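Local coordinates for protein putative 4-amino-4-deoxychorismate lyase (Thermus thermophilus, PDB 2ZGI) that binds pyridoxal 5'-phosphate and, as a class-IV aminotransferase relative, is probably a lyase, putatively acting on 4-amino-4-deoxychorismate, at residues Val24-Leu28 / His41-Leu45; His48-Leu52 / Leu122-Thr127; Arg112-Tyr116 / Leu135-Ala140; Asn129-Tyr133 / Asp159-Thr163. All coordinates share one frame; numbering follows the deposited sequence.

Contact 1: Val24-Leu28 / His41-Leu45. With PLP (pyridoxal-5'-phosphate), chain P.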
# COMPACT_ATOMS: atom_id res chain seq x y z
N VAL D 24 -17.14 22.51 -3.14
CA VAL D 24 -15.87 23.06 -2.69
C VAL D 24 -16.21 24.13 -1.68
O VAL D 24 -17.35 24.65 -1.66
CB VAL D 24 -14.98 23.60 -3.87
CG1 VAL D 24 -14.64 22.48 -4.79
CG2 VAL D 24 -15.73 24.68 -4.67
N PHE D 25 -15.26 24.46 -0.82
CA PHE D 25 -15.55 25.39 0.25
C PHE D 25 -14.28 26.08 0.70
O PHE D 25 -13.17 25.68 0.29
CB PHE D 25 -16.28 24.66 1.42
CG PHE D 25 -15.37 23.76 2.25
CD1 PHE D 25 -14.83 24.22 3.45
CD2 PHE D 25 -15.06 22.47 1.84
CE1 PHE D 25 -13.99 23.41 4.23
CE2 PHE D 25 -14.21 21.64 2.60
CZ PHE D 25 -13.68 22.10 3.80
N THR D 26 -14.44 27.11 1.52
CA THR D 26 -13.32 27.70 2.21
C THR D 26 -13.79 28.24 3.55
O THR D 26 -14.97 28.58 3.72
CB THR D 26 -12.63 28.79 1.35
OG1 THR D 26 -11.34 29.07 1.92
CG2 THR D 26 -13.48 30.10 1.30
N THR D 27 -12.89 28.29 4.52
CA THR D 27 -13.25 28.77 5.84
C THR D 27 -12.30 29.89 6.25
O THR D 27 -11.07 29.77 6.14
CB THR D 27 -13.29 27.63 6.90
OG1 THR D 27 -11.96 27.25 7.24
CG2 THR D 27 -13.98 26.44 6.37
N LEU D 28 -12.88 31.00 6.71
CA LEU D 28 -12.15 32.22 7.00
C LEU D 28 -12.33 32.60 8.45
O LEU D 28 -13.30 32.17 9.11
CB LEU D 28 -12.69 33.41 6.20
CG LEU D 28 -12.81 33.36 4.69
CD1 LEU D 28 -14.15 32.75 4.33
CD2 LEU D 28 -12.66 34.79 4.11
N HIS D 41 -9.08 33.92 -0.30
CA HIS D 41 -10.10 32.87 -0.11
C HIS D 41 -11.04 32.84 -1.30
O HIS D 41 -11.42 31.77 -1.81
CB HIS D 41 -10.89 33.09 1.18
CG HIS D 41 -10.15 32.67 2.41
ND1 HIS D 41 -10.13 31.37 2.85
CD2 HIS D 41 -9.39 33.38 3.28
CE1 HIS D 41 -9.40 31.29 3.95
NE2 HIS D 41 -8.93 32.49 4.22
N LEU D 42 -11.43 34.02 -1.79
CA LEU D 42 -12.35 34.02 -2.95
C LEU D 42 -11.67 33.57 -4.24
O LEU D 42 -12.27 32.90 -5.06
CB LEU D 42 -13.05 35.38 -3.11
CG LEU D 42 -13.93 35.77 -1.91
CD1 LEU D 42 -14.59 37.17 -2.11
CD2 LEU D 42 -14.98 34.70 -1.60
N ALA D 43 -10.40 33.94 -4.40
CA ALA D 43 -9.56 33.46 -5.51
C ALA D 43 -9.44 31.94 -5.47
O ALA D 43 -9.69 31.26 -6.47
CB ALA D 43 -8.20 34.10 -5.43
N ARG D 44 -9.05 31.39 -4.32
CA ARG D 44 -8.94 29.93 -4.21
C ARG D 44 -10.26 29.21 -4.48
O ARG D 44 -10.29 28.22 -5.22
CB ARG D 44 -8.42 29.52 -2.84
CG ARG D 44 -8.21 27.99 -2.74
CD ARG D 44 -7.47 27.58 -1.48
NE ARG D 44 -8.35 27.71 -0.33
CZ ARG D 44 -7.98 27.50 0.93
NH1 ARG D 44 -6.71 27.14 1.23
NH2 ARG D 44 -8.87 27.67 1.90
N LEU D 45 -11.35 29.71 -3.88
CA LEU D 45 -12.67 29.10 -3.99
C LEU D 45 -13.12 29.04 -5.45
O LEU D 45 -13.60 28.01 -5.92
CB LEU D 45 -13.71 29.86 -3.12
CG LEU D 45 -15.12 29.27 -3.00
CD1 LEU D 45 -15.09 27.91 -2.27
CD2 LEU D 45 -16.13 30.23 -2.30
N1 PLP P . -5.49 21.12 5.26
C2 PLP P . -6.74 20.77 4.93
C2A PLP P . -7.04 19.33 4.60
C3 PLP P . -7.77 21.72 4.91
O3 PLP P . -9.02 21.32 4.58
C4 PLP P . -7.45 23.06 5.21
C4A PLP P . -8.48 24.17 5.17
C5 PLP P . -6.13 23.40 5.51
C6 PLP P . -5.17 22.39 5.52
C5A PLP P . -5.72 24.81 5.88
O4P PLP P . -5.86 25.77 4.83
P PLP P . -5.98 27.34 5.08
O1P PLP P . -4.68 27.80 5.70
O2P PLP P . -7.13 27.61 6.03
O3P PLP P . -6.23 27.78 3.68
O HOH W 1 -9.66 27.80 4.86
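H41 of helix 38-51 lays its imidazole against strand 24-31, between T26 and L28. H41 CB lies 4.0 Å from T26 CG2 and also touches L28 CD2. Chi1 of -78° puts CG anti to the carbonyl carbon and turns the ring so that L28 CG comes over one face, 3.7 Å from the H41 centroid and 14° off its normal: a CH-pi contact. At the ring edge H41 ND1 meets T26 OG1 at 2.8 Å, a hydrogen bond in which either atom could donate. H41 CE1 comes to 3.1 Å from T27 O. NE2, the far atom, stays near T27 O and L28 CG, and CD2 packs against L28 CD2. The H41 side chain also touches S218, which, like I183 and T184, hydrogen-bonds PLP. T26 OG1 also accepts from R44 NH2 (2.8 Å, 152°) and lies close to the guanidinium plane, so two partners grip this buried hydroxyl. An alanine in place of H41 would probably strip T26 OG1 of one of them and take the flat support from L28, setting the hydroxyl free to turn from R44. The R44 chain bends at its third torsion and brings NH1 to 2.6 Å from PLP O3P. A water joins T27 O to PLP O2P. L45 CD1 presses on the strand backbone, 3.6 Å from F25 C, with V24 CG2 beside it. The chemistry implies a second shell behind the phosphate: R44 binds O3P, and the T26 hydroxyl, held by H41, is likely to fix the guanidinium's orientation.

Contact 2: His48-Leu52 / Leu122-Thr127. With PLP (pyridoxal-5'-phosphate), chain P; SO4 (sulfate ion), chain O.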
# COMPACT_ATOMS: atom_id res chain seq x y z
N HIS D 48 -10.84 26.34 -7.17
CA HIS D 48 -11.28 25.01 -6.81
C HIS D 48 -12.60 24.61 -7.50
O HIS D 48 -12.70 23.52 -8.08
CB HIS D 48 -11.33 24.91 -5.28
CG HIS D 48 -9.97 24.88 -4.67
ND1 HIS D 48 -9.74 24.64 -3.33
CD2 HIS D 48 -8.74 25.04 -5.23
CE1 HIS D 48 -8.44 24.67 -3.09
NE2 HIS D 48 -7.81 24.92 -4.22
N ALA D 49 -13.58 25.52 -7.50
CA ALA D 49 -14.83 25.31 -8.23
C ALA D 49 -14.60 25.06 -9.71
O ALA D 49 -15.11 24.09 -10.28
CB ALA D 49 -15.82 26.51 -8.00
N LEU D 50 -13.81 25.91 -10.36
CA LEU D 50 -13.60 25.73 -11.80
C LEU D 50 -12.88 24.39 -12.11
O LEU D 50 -13.21 23.73 -13.11
CB LEU D 50 -12.93 26.96 -12.46
CG LEU D 50 -13.34 28.43 -12.13
CD1 LEU D 50 -13.05 29.43 -13.27
CD2 LEU D 50 -14.78 28.68 -11.55
N ALA D 51 -11.94 23.98 -11.25
CA ALA D 51 -11.18 22.74 -11.48
C ALA D 51 -12.08 21.50 -11.45
O ALA D 51 -11.81 20.50 -12.10
CB ALA D 51 -10.04 22.61 -10.44
N LEU D 52 -13.18 21.60 -10.71
CA LEU D 52 -14.01 20.46 -10.42
C LEU D 52 -15.34 20.55 -11.17
O LEU D 52 -16.30 19.84 -10.85
CB LEU D 52 -14.19 20.37 -8.90
CG LEU D 52 -12.86 20.02 -8.21
CD1 LEU D 52 -13.05 19.81 -6.75
CD2 LEU D 52 -12.22 18.78 -8.82
N LEU D 122 -7.99 14.81 -5.67
CA LEU D 122 -8.68 15.89 -4.97
C LEU D 122 -7.90 16.53 -3.84
O LEU D 122 -8.40 17.46 -3.17
CB LEU D 122 -10.05 15.42 -4.47
CG LEU D 122 -11.00 14.71 -5.44
CD1 LEU D 122 -12.29 14.31 -4.72
CD2 LEU D 122 -11.31 15.52 -6.72
N ALA D 123 -6.68 16.03 -3.59
CA ALA D 123 -5.87 16.47 -2.46
C ALA D 123 -5.56 17.96 -2.50
O ALA D 123 -5.39 18.62 -1.46
CB ALA D 123 -4.55 15.69 -2.44
N ARG D 124 -5.51 18.50 -3.71
CA ARG D 124 -5.11 19.88 -3.88
C ARG D 124 -6.31 20.81 -3.72
O ARG D 124 -6.12 22.03 -3.62
CB ARG D 124 -4.45 20.08 -5.24
CG ARG D 124 -5.25 19.48 -6.40
CD ARG D 124 -4.49 19.54 -7.75
NE ARG D 124 -4.09 20.92 -8.04
CZ ARG D 124 -3.51 21.34 -9.17
NH1 ARG D 124 -3.22 20.49 -10.15
NH2 ARG D 124 -3.21 22.62 -9.29
N TYR D 125 -7.52 20.24 -3.72
CA TYR D 125 -8.77 21.01 -3.61
C TYR D 125 -9.43 20.84 -2.24
O TYR D 125 -9.32 19.78 -1.59
CB TYR D 125 -9.72 20.62 -4.74
CG TYR D 125 -9.03 20.64 -6.08
CD1 TYR D 125 -8.51 21.85 -6.60
CD2 TYR D 125 -8.84 19.47 -6.81
CE1 TYR D 125 -7.83 21.88 -7.83
CE2 TYR D 125 -8.17 19.49 -8.04
CZ TYR D 125 -7.67 20.71 -8.54
OH TYR D 125 -7.00 20.75 -9.74
N LYS D 126 -10.14 21.89 -1.83
CA LYS D 126 -10.87 21.90 -0.57
C LYS D 126 -12.32 21.51 -0.89
O LYS D 126 -13.14 22.38 -1.24
CB LYS D 126 -10.77 23.29 0.05
CG LYS D 126 -10.75 23.29 1.58
CD LYS D 126 -10.28 24.61 2.11
CE LYS D 126 -10.80 24.83 3.51
NZ LYS D 126 -10.07 23.90 4.43
N THR D 127 -12.59 20.20 -0.83
CA THR D 127 -13.86 19.64 -1.30
C THR D 127 -14.70 19.02 -0.19
O THR D 127 -14.19 18.73 0.90
CB THR D 127 -13.66 18.56 -2.42
OG1 THR D 127 -13.30 17.29 -1.84
CG2 THR D 127 -12.57 18.97 -3.39
N1 PLP P . -5.49 21.12 5.26
C2 PLP P . -6.74 20.77 4.93
C2A PLP P . -7.04 19.33 4.60
C3 PLP P . -7.77 21.72 4.91
O3 PLP P . -9.02 21.32 4.58
C4 PLP P . -7.45 23.06 5.21
C4A PLP P . -8.48 24.17 5.17
C5 PLP P . -6.13 23.40 5.51
C6 PLP P . -5.17 22.39 5.52
C5A PLP P . -5.72 24.81 5.88
O4P PLP P . -5.86 25.77 4.83
P PLP P . -5.98 27.34 5.08
O1P PLP P . -4.68 27.80 5.70
O2P PLP P . -7.13 27.61 6.03
O3P PLP P . -6.23 27.78 3.68
S SO4 O . -4.85 26.51 -4.92
O1 SO4 O . -4.17 25.50 -5.73
O2 SO4 O . -3.97 27.60 -4.54
O3 SO4 O . -5.99 27.08 -5.66
O4 SO4 O . -5.30 25.85 -3.69
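H48 and Y125 each carry CG anti to their own carbonyl carbon (chi1 -71° and -49°), and these torsions bring the edge of the tyrosine to the face of the imidazole. The pair is T-shaped, centroids 5.3 Å apart and planes at 83°, with Y125 CD1 only 3.5 Å from H48 CD2. Y125 CA adds a CH-pi contact over the H48 ring. At the imidazole's edge, H48 NE2 donates to O4 of a sulfate at 2.7 Å; this ion, probably from the crystallisation liquor, is also held by R47. A51 CB abuts Y125 CE1 at 3.5 Å. The 122-127 segment is the loop that delivers the cofactor lysine: a type I turn from L122 to Y125 leads straight into K126, whose NZ is covalently bonded to PLP C4A, consistent with the internal aldimine of PLP enzymes. The lysine chain stays extended until its last torsion, where it bends to meet the cofactor. L52, just past the end of helix 38-51, forks over the loop: CD1 is packed tightly against T127 CG2 at 3.5 Å, and CD2 lies 4.0 Å from L122 CD2. L135 of the second subunit packs on both leucines, and T127 OG1 bonds to N129 N.

Contact 3: Arg112-Tyr116 / Leu135-Ala140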
# COMPACT_ATOMS: atom_id res chain seq x y z
N ARG D 112 -0.63 13.30 15.64
CA ARG D 112 -0.60 11.89 15.41
C ARG D 112 -0.48 11.68 13.90
O ARG D 112 -1.29 12.19 13.10
CB ARG D 112 -1.89 11.28 15.93
CG ARG D 112 -2.23 9.94 15.36
CD ARG D 112 -1.55 8.82 16.16
NE ARG D 112 -2.15 7.52 15.87
CZ ARG D 112 -1.78 6.38 16.47
NH1 ARG D 112 -0.86 6.40 17.42
NH2 ARG D 112 -2.36 5.24 16.13
N LEU D 113 0.54 10.93 13.49
CA LEU D 113 0.61 10.49 12.10
C LEU D 113 -0.36 9.33 11.89
O LEU D 113 -0.30 8.33 12.62
CB LEU D 113 2.05 10.06 11.74
CG LEU D 113 2.25 9.37 10.40
CD1 LEU D 113 1.88 10.31 9.27
CD2 LEU D 113 3.71 8.87 10.26
N THR D 114 -1.27 9.45 10.93
CA THR D 114 -2.23 8.36 10.71
C THR D 114 -1.86 7.60 9.45
O THR D 114 -0.97 8.00 8.72
CB THR D 114 -3.69 8.88 10.63
OG1 THR D 114 -3.96 9.41 9.31
CG2 THR D 114 -3.96 9.96 11.71
N GLY D 115 -2.56 6.51 9.19
CA GLY D 115 -2.44 5.77 7.92
C GLY D 115 -3.43 6.21 6.85
O GLY D 115 -3.43 5.67 5.73
N TYR D 116 -4.29 7.19 7.16
CA TYR D 116 -5.24 7.70 6.17
C TYR D 116 -4.54 8.46 5.06
O TYR D 116 -3.59 9.21 5.30
CB TYR D 116 -6.32 8.58 6.81
CG TYR D 116 -7.22 7.75 7.70
CD1 TYR D 116 -8.13 6.85 7.15
CD2 TYR D 116 -7.10 7.82 9.09
CE1 TYR D 116 -8.95 6.06 7.96
CE2 TYR D 116 -7.92 7.03 9.92
CZ TYR D 116 -8.83 6.15 9.34
OH TYR D 116 -9.63 5.36 10.14
N LEU D 135 -11.79 11.17 9.53
CA LEU D 135 -11.26 9.94 10.14
C LEU D 135 -9.85 10.14 10.73
O LEU D 135 -9.54 9.60 11.83
CB LEU D 135 -11.29 8.79 9.13
CG LEU D 135 -12.69 8.37 8.69
CD1 LEU D 135 -12.60 7.53 7.42
CD2 LEU D 135 -13.54 7.67 9.84
N ALA D 136 -9.02 10.92 10.04
CA ALA D 136 -7.70 11.27 10.53
C ALA D 136 -7.77 12.07 11.85
O ALA D 136 -7.01 11.79 12.81
CB ALA D 136 -6.87 12.01 9.46
N LEU D 137 -8.68 13.06 11.92
CA LEU D 137 -8.81 13.84 13.16
C LEU D 137 -9.41 12.98 14.28
O LEU D 137 -8.98 13.09 15.44
CB LEU D 137 -9.68 15.09 12.94
CG LEU D 137 -9.94 15.97 14.18
CD1 LEU D 137 -8.63 16.55 14.77
CD2 LEU D 137 -10.93 17.10 13.88
N GLU D 138 -10.38 12.13 13.95
CA GLU D 138 -10.97 11.22 14.95
C GLU D 138 -9.91 10.31 15.59
O GLU D 138 -9.85 10.18 16.81
CB GLU D 138 -12.16 10.43 14.40
CG GLU D 138 -13.43 11.28 14.21
CD GLU D 138 -14.51 10.66 13.30
OE1 GLU D 138 -14.45 9.43 13.02
OE2 GLU D 138 -15.44 11.40 12.88
N GLU D 139 -9.05 9.73 14.76
CA GLU D 139 -7.92 8.97 15.27
C GLU D 139 -6.98 9.78 16.15
O GLU D 139 -6.59 9.33 17.26
CB GLU D 139 -7.17 8.27 14.12
CG GLU D 139 -6.09 7.29 14.63
CD GLU D 139 -5.22 6.75 13.52
OE1 GLU D 139 -5.79 6.28 12.52
OE2 GLU D 139 -3.97 6.81 13.64
N ALA D 140 -6.62 10.99 15.72
CA ALA D 140 -5.74 11.82 16.50
C ALA D 140 -6.29 12.11 17.90
O ALA D 140 -5.59 11.99 18.93
CB ALA D 140 -5.44 13.13 15.76
O HOH W 2 -4.48 5.19 10.65
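E139 OE2 takes two bonds from R112: a fairly straight one from NE (3.0 Å, 160°) and a weak one from NH2 (3.4 Å to E139 OE2). This salt bridge ties the first strand to the helix in the beta-alpha-beta unit of strand 111-117, helix 131-142 and strand 147-151. NE approaches the anti lone pair of OE2, which lies in the guanidinium plane, while the carboxylate plane itself stands at 80° to it. E139 reaches the strand because CG is anti to the backbone N (chi1 -172°) and the chain runs out straight beyond, sliding past T114. Its other oxygen, OE1, receives a water that in turn accepts from G115 N at 2.7 Å, so the carboxylate also spans the corner of the chain. A methionine in place of R112 would probably leave E139 OE2 without its charged mate and the carboxylate freer to swing off the strand. T114 OG1 accepts from Y116 N at 3.1 Å, forming an ST turn, and is also hydrogen-bonded to L149 O of the neighbouring strand. The Y116 ring crosses L135 at about a right angle: L135 CB makes a CH-pi contact over one face, offset toward the rim and 3.6 Å from Y116 CZ. D121 of the second subunit also packs on Y116. Nearer the backbone, R112 CB rests 4.0 Å from A140 CB.

Contact 4: Asn129-Tyr133 / Asp159-Thr163. With PLP (pyridoxal-5'-phosphate), chain P.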
# COMPACT_ATOMS: atom_id res chain seq x y z
N ASN D 129 -15.55 16.10 -0.22
CA ASN D 129 -15.12 14.72 -0.01
C ASN D 129 -14.10 14.69 1.11
O ASN D 129 -12.87 14.61 0.88
CB ASN D 129 -14.60 14.12 -1.31
CG ASN D 129 -15.72 13.65 -2.20
OD1 ASN D 129 -16.81 14.25 -2.24
ND2 ASN D 129 -15.48 12.60 -2.91
N TYR D 130 -14.60 14.84 2.33
CA TYR D 130 -13.75 15.24 3.45
C TYR D 130 -13.64 14.09 4.48
O TYR D 130 -13.10 14.27 5.55
CB TYR D 130 -14.35 16.51 4.09
CG TYR D 130 -13.49 17.19 5.09
CD1 TYR D 130 -12.34 17.88 4.71
CD2 TYR D 130 -13.83 17.16 6.45
CE1 TYR D 130 -11.53 18.52 5.65
CE2 TYR D 130 -13.02 17.79 7.40
CZ TYR D 130 -11.88 18.47 6.99
OH TYR D 130 -11.08 19.07 7.94
N LEU D 131 -14.19 12.94 4.15
CA LEU D 131 -14.19 11.79 5.09
C LEU D 131 -12.79 11.34 5.59
O LEU D 131 -12.60 11.14 6.80
CB LEU D 131 -14.97 10.64 4.48
CG LEU D 131 -15.55 9.56 5.39
CD1 LEU D 131 -16.21 10.16 6.62
CD2 LEU D 131 -16.48 8.65 4.59
N PRO D 132 -11.81 11.20 4.68
CA PRO D 132 -10.47 10.83 5.17
C PRO D 132 -9.93 11.79 6.24
O PRO D 132 -9.31 11.34 7.21
CB PRO D 132 -9.60 10.88 3.91
CG PRO D 132 -10.59 10.61 2.76
CD PRO D 132 -11.85 11.32 3.21
N TYR D 133 -10.16 13.09 6.06
CA TYR D 133 -9.73 14.11 7.01
C TYR D 133 -10.51 13.97 8.31
O TYR D 133 -9.94 14.05 9.39
CB TYR D 133 -9.91 15.52 6.42
CG TYR D 133 -9.21 15.65 5.08
CD1 TYR D 133 -7.84 15.95 5.00
CD2 TYR D 133 -9.91 15.42 3.90
CE1 TYR D 133 -7.20 16.02 3.73
CE2 TYR D 133 -9.29 15.48 2.67
CZ TYR D 133 -7.95 15.80 2.58
OH TYR D 133 -7.38 15.87 1.33
N ASP D 159 -0.49 16.26 4.65
CA ASP D 159 -1.51 17.20 5.12
C ASP D 159 -1.87 16.89 6.56
O ASP D 159 -1.57 15.78 7.09
CB ASP D 159 -2.76 17.17 4.21
CG ASP D 159 -3.29 18.58 3.84
OD1 ASP D 159 -3.12 19.52 4.64
OD2 ASP D 159 -3.90 18.73 2.74
N GLY D 160 -2.46 17.90 7.20
CA GLY D 160 -3.21 17.70 8.44
C GLY D 160 -4.69 17.61 8.09
O GLY D 160 -5.07 17.93 6.97
N SER D 161 -5.54 17.18 9.02
CA SER D 161 -6.98 17.11 8.73
C SER D 161 -7.62 18.50 8.42
O SER D 161 -8.52 18.60 7.57
CB SER D 161 -7.75 16.41 9.87
OG SER D 161 -8.03 17.35 10.90
N ARG D 162 -7.14 19.55 9.09
CA ARG D 162 -7.63 20.91 8.82
C ARG D 162 -6.56 21.97 8.93
O ARG D 162 -6.85 23.17 8.90
CB ARG D 162 -8.84 21.26 9.69
CG ARG D 162 -8.81 20.68 11.08
CD ARG D 162 -7.94 21.49 12.04
NE ARG D 162 -8.50 21.45 13.41
CZ ARG D 162 -8.09 20.64 14.39
NH1 ARG D 162 -7.08 19.78 14.21
NH2 ARG D 162 -8.71 20.70 15.56
N THR D 163 -5.30 21.53 9.06
CA THR D 163 -4.16 22.43 9.09
C THR D 163 -3.09 21.94 8.11
O THR D 163 -3.10 20.78 7.70
CB THR D 163 -3.56 22.57 10.51
OG1 THR D 163 -3.14 21.27 10.98
CG2 THR D 163 -4.58 23.21 11.50
N1 PLP P . -5.49 21.12 5.26
C2 PLP P . -6.74 20.77 4.93
C2A PLP P . -7.04 19.33 4.60
C3 PLP P . -7.77 21.72 4.91
O3 PLP P . -9.02 21.32 4.58
C4 PLP P . -7.45 23.06 5.21
C4A PLP P . -8.48 24.17 5.17
C5 PLP P . -6.13 23.40 5.51
C6 PLP P . -5.17 22.39 5.52
C5A PLP P . -5.72 24.81 5.88
O4P PLP P . -5.86 25.77 4.83
P PLP P . -5.98 27.34 5.08
O1P PLP P . -4.68 27.80 5.70
O2P PLP P . -7.13 27.61 6.03
O3P PLP P . -6.23 27.78 3.68
O HOH W 3 -10.87 17.81 10.25
O HOH W 4 -5.21 17.24 0.95
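Y133 and S161 meet through backbone as well as side chain: S161 CB lies 3.3 Å from Y133 O, and S161 O faces the Y133 CB from which the ring departs. One side of the ring, at CD1 and CE1, meets the cofactor's methyl group, Y133 CE1 lying 3.4 Å from PLP C2A. Y130, at the N-cap position of helix 131-142, is the third participant. Its CG is anti to the backbone N (chi1 -170°), which sends the ring across Y133 CB and its hydroxyl to S161; Y130 OH is 2.6 Å from S161 O, a weak and unsettled hydrogen bond, with a water also within reach of this hydroxyl. That water donates to S161 OG at 2.9 Å. A second water links Y133 OH with D159 OD2, an oxygen that also accepts from L180 N. D159 OD1 stands 2.9 Å from PLP N1, a carboxylate facing the pyridine nitrogen, as in many PLP enzymes. S161 OG is also hydrogen-bonded to E147 OE2 of strand 147-151. The contact sets the start of helix 131-142 on the end of strand 157-160, with L150 of strand 147-151 against Y133 and H20 of the second subunit meeting the Y130 ring.

In the fold
Contacts 1 and 4 are buried and approach PLP from different parts of the chain, contact 1 at the phosphate and contact 4 at the pyridine ring, their centres about 15 Å apart. Contact 2, also largely buried, adds the covalent lysine and shares helix 38-51 with contact 1; F25 N and K126 O, 3.0 Å apart, probably bond the two. Contact 3 is only partly buried and away from the annotated sites, yet shares helix 131-142 with contact 4. The chemistry follows place: anion-binding polar networks in contact 1, aromatic and aliphatic packing in contact 2, waters and carbonyls in contact 4, a salt bridge in contact 3. Contacts 2, 3 and 4 reach the second subunit.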